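Local coordinates for Lin1909 protein (Listeria innocua, PDB 3FIJ) that binds manganese and belongs to the peptidase C26 family of class I glutamine amidotransferase-like proteins, so it may hydrolyse gamma-glutamyl-gamma-aminobutyrate, at residues 64-69 against 234-239. Sequence-based numbering, arbitrary orientation.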
ATOM      1  N   GLY A  64      25.435   3.499 -33.857  1.00 23.87           N
ATOM      2  CA  GLY A  64      25.587   2.289 -33.066  1.00 22.77           C
ATOM      3  C   GLY A  64      24.265   1.921 -32.419  1.00 23.10           C
ATOM      4  O   GLY A  64      23.437   2.801 -32.158  1.00 23.46           O
ATOM      5  N   LEU A  65      24.070   0.630 -32.156  1.00 21.97           N
ATOM      6  CA  LEU A  65      22.831   0.124 -31.554  1.00 19.29           C
ATOM      7  C   LEU A  65      23.022  -0.528 -30.175  1.00 18.80           C
ATOM      8  O   LEU A  65      23.789  -1.482 -30.027  1.00 18.23           O
ATOM      9  CB  LEU A  65      22.186  -0.888 -32.506  1.00 19.83           C
ATOM     10  CG  LEU A  65      20.980  -1.687 -32.003  1.00 18.88           C
ATOM     11  CD1 LEU A  65      19.800  -0.750 -31.747  1.00 18.19           C
ATOM     12  CD2 LEU A  65      20.624  -2.748 -33.030  1.00 15.93           C
ATOM     13  N   LEU A  66      22.315  -0.011 -29.172  1.00 16.41           N
ATOM     14  CA  LEU A  66      22.389  -0.547 -27.815  1.00 14.96           C
ATOM     15  C   LEU A  66      21.050  -1.193 -27.417  1.00 15.92           C
ATOM     16  O   LEU A  66      20.031  -0.505 -27.279  1.00 15.48           O
ATOM     17  CB  LEU A  66      22.741   0.575 -26.828  1.00 12.86           C
ATOM     18  CG  LEU A  66      22.762   0.204 -25.333  1.00 14.34           C
ATOM     19  CD1 LEU A  66      23.805  -0.881 -25.070  1.00 14.58           C
ATOM     20  CD2 LEU A  66      23.080   1.440 -24.501  1.00 13.97           C
ATOM     21  N   LEU A  67      21.047  -2.512 -27.246  1.00 15.46           N
ATOM     22  CA  LEU A  67      19.834  -3.230 -26.856  1.00 15.67           C
ATOM     23  C   LEU A  67      19.789  -3.361 -25.339  1.00 15.91           C
ATOM     24  O   LEU A  67      20.737  -3.850 -24.713  1.00 16.90           O
ATOM     25  CB  LEU A  67      19.798  -4.612 -27.513  1.00 17.99           C
ATOM     26  CG  LEU A  67      19.500  -4.586 -29.015  1.00 19.87           C
ATOM     27  CD1 LEU A  67      19.749  -5.946 -29.645  1.00 21.99           C
ATOM     28  CD2 LEU A  67      18.047  -4.169 -29.212  1.00 22.06           C
ATOM     29  N   THR A  68      18.678  -2.925 -24.755  1.00 15.37           N
ATOM     30  CA  THR A  68      18.502  -2.931 -23.313  1.00 13.99           C
ATOM     31  C   THR A  68      17.747  -4.114 -22.732  1.00 13.86           C
ATOM     32  O   THR A  68      17.224  -4.970 -23.453  1.00 11.76           O
ATOM     33  CB  THR A  68      17.776  -1.657 -22.854  1.00 15.52           C
ATOM     34  OG1 THR A  68      16.450  -1.647 -23.397  1.00 13.57           O
ATOM     35  CG2 THR A  68      18.524  -0.409 -23.331  1.00 14.85           C
ATOM     36  N   GLY A  69      17.693  -4.134 -21.403  1.00 15.35           N
ATOM     37  CA  GLY A  69      17.008  -5.186 -20.688  1.00 14.92           C
ATOM     38  C   GLY A  69      15.514  -5.035 -20.861  1.00 16.73           C
ATOM     39  O   GLY A  69      15.041  -4.173 -21.605  1.00 15.39           O
ATOM     40  N   GLN A 234      32.201   2.390 -23.603  1.00 19.26           N
ATOM     41  CA  GLN A 234      33.213   3.175 -24.307  1.00 20.07           C
ATOM     42  C   GLN A 234      33.547   2.477 -25.616  1.00 20.55           C
ATOM     43  O   GLN A 234      33.628   3.115 -26.672  1.00 22.36           O
ATOM     44  CB  GLN A 234      34.482   3.310 -23.459  1.00 20.20           C
ATOM     45  CG  GLN A 234      35.540   4.222 -24.074  1.00 18.88           C
ATOM     46  CD  GLN A 234      35.035   5.641 -24.290  1.00 21.11           C
ATOM     47  OE1 GLN A 234      34.712   6.354 -23.334  1.00 22.23           O
ATOM     48  NE2 GLN A 234      34.960   6.056 -25.548  1.00 20.04           N
ATOM     49  N   ALA A 235      33.727   1.160 -25.542  1.00 20.78           N
ATOM     50  CA  ALA A 235      34.045   0.358 -26.722  1.00 20.76           C
ATOM     51  C   ALA A 235      32.950   0.507 -27.784  1.00 22.40           C
ATOM     52  O   ALA A 235      33.240   0.701 -28.961  1.00 23.57           O
ATOM     53  CB  ALA A 235      34.207  -1.102 -26.327  1.00 17.03           C
ATOM     54  N   LEU A 236      31.691   0.421 -27.371  1.00 22.82           N
ATOM     55  CA  LEU A 236      30.588   0.570 -28.319  1.00 22.44           C
ATOM     56  C   LEU A 236      30.677   1.916 -29.034  1.00 21.94           C
ATOM     57  O   LEU A 236      30.532   1.992 -30.249  1.00 20.89           O
ATOM     58  CB  LEU A 236      29.238   0.479 -27.605  1.00 20.83           C
ATOM     59  CG  LEU A 236      28.063   0.877 -28.505  1.00 22.94           C
ATOM     60  CD1 LEU A 236      27.935  -0.117 -29.669  1.00 20.94           C
ATOM     61  CD2 LEU A 236      26.779   0.918 -27.686  1.00 23.04           C
ATOM     62  N   VAL A 237      30.912   2.981 -28.274  1.00 22.11           N
ATOM     63  CA  VAL A 237      31.013   4.310 -28.860  1.00 21.91           C
ATOM     64  C   VAL A 237      32.269   4.453 -29.718  1.00 23.03           C
ATOM     65  O   VAL A 237      32.218   5.049 -30.795  1.00 22.19           O
ATOM     66  CB  VAL A 237      30.991   5.409 -27.767  1.00 21.86           C
ATOM     67  CG1 VAL A 237      31.390   6.761 -28.363  1.00 18.60           C
ATOM     68  CG2 VAL A 237      29.591   5.493 -27.155  1.00 18.09           C
ATOM     69  N   ASP A 238      33.392   3.914 -29.246  1.00 23.58           N
ATOM     70  CA  ASP A 238      34.636   3.984 -30.015  1.00 24.96           C
ATOM     71  C   ASP A 238      34.441   3.293 -31.353  1.00 25.46           C
ATOM     72  O   ASP A 238      34.814   3.812 -32.405  1.00 25.38           O
ATOM     73  CB  ASP A 238      35.788   3.289 -29.278  1.00 25.23           C
ATOM     74  CG  ASP A 238      36.287   4.082 -28.095  1.00 25.60           C
ATOM     75  OD1 ASP A 238      36.005   5.299 -28.043  1.00 26.77           O
ATOM     76  OD2 ASP A 238      36.970   3.497 -27.225  1.00 25.27           O
ATOM     77  N   GLU A 239      33.842   2.112 -31.294  1.00 26.38           N
ATOM     78  CA  GLU A 239      33.598   1.317 -32.481  1.00 28.78           C
ATOM     79  C   GLU A 239      32.590   1.993 -33.411  1.00 30.04           C
ATOM     80  O   GLU A 239      32.794   2.039 -34.624  1.00 29.78           O
ATOM     81  CB  GLU A 239      33.111  -0.069 -32.069  1.00 28.83           C
ATOM     82  CG  GLU A 239      33.645  -1.210 -32.918  1.00 32.20           C
ATOM     83  CD  GLU A 239      35.157  -1.363 -32.848  1.00 32.86           C
ATOM     84  OE1 GLU A 239      35.736  -1.240 -31.748  1.00 32.27           O
ATOM     85  OE2 GLU A 239      35.768  -1.631 -33.902  1.00 36.18           O
TER
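L236 of helix 227-241 packs on one face of strand 64-67, beside L66, whose side chain also meets I37 of helix 31-40. The opposite face, with L65 and L67, is covered by helix 91-106. At the strand's edges lie 6-10 and 111-114, both parallel to it: L66 shares backbone hydrogen bonds with G8 and T10, L65 with P110 and F112. This is the layered alpha/beta/alpha core of the class I glutamine amidotransferase fold, and the contact is one place where the last helix meets the central sheet.

The bridge across is thin and apolar. L236 carries it alone from the helix. L236 points toward the strand from its CA. With CG anti to the backbone N (chi1 170°), its two methyls meet different parts of the strand. CD2 lies 4.1 Å from CB of L66. CD1 lies 4.4 Å from the carbonyl O of L65, a loose approach. All three residues are buried, and only 118 Å² is covered in total.

The helix has a polar side too, partly exposed. There Q234 and D238, one turn apart, are linked: NE2 of Q234 donates to OD1 of D238 at 2.8 Å. The amide nitrogen sits above the carboxylate, 45° off its plane.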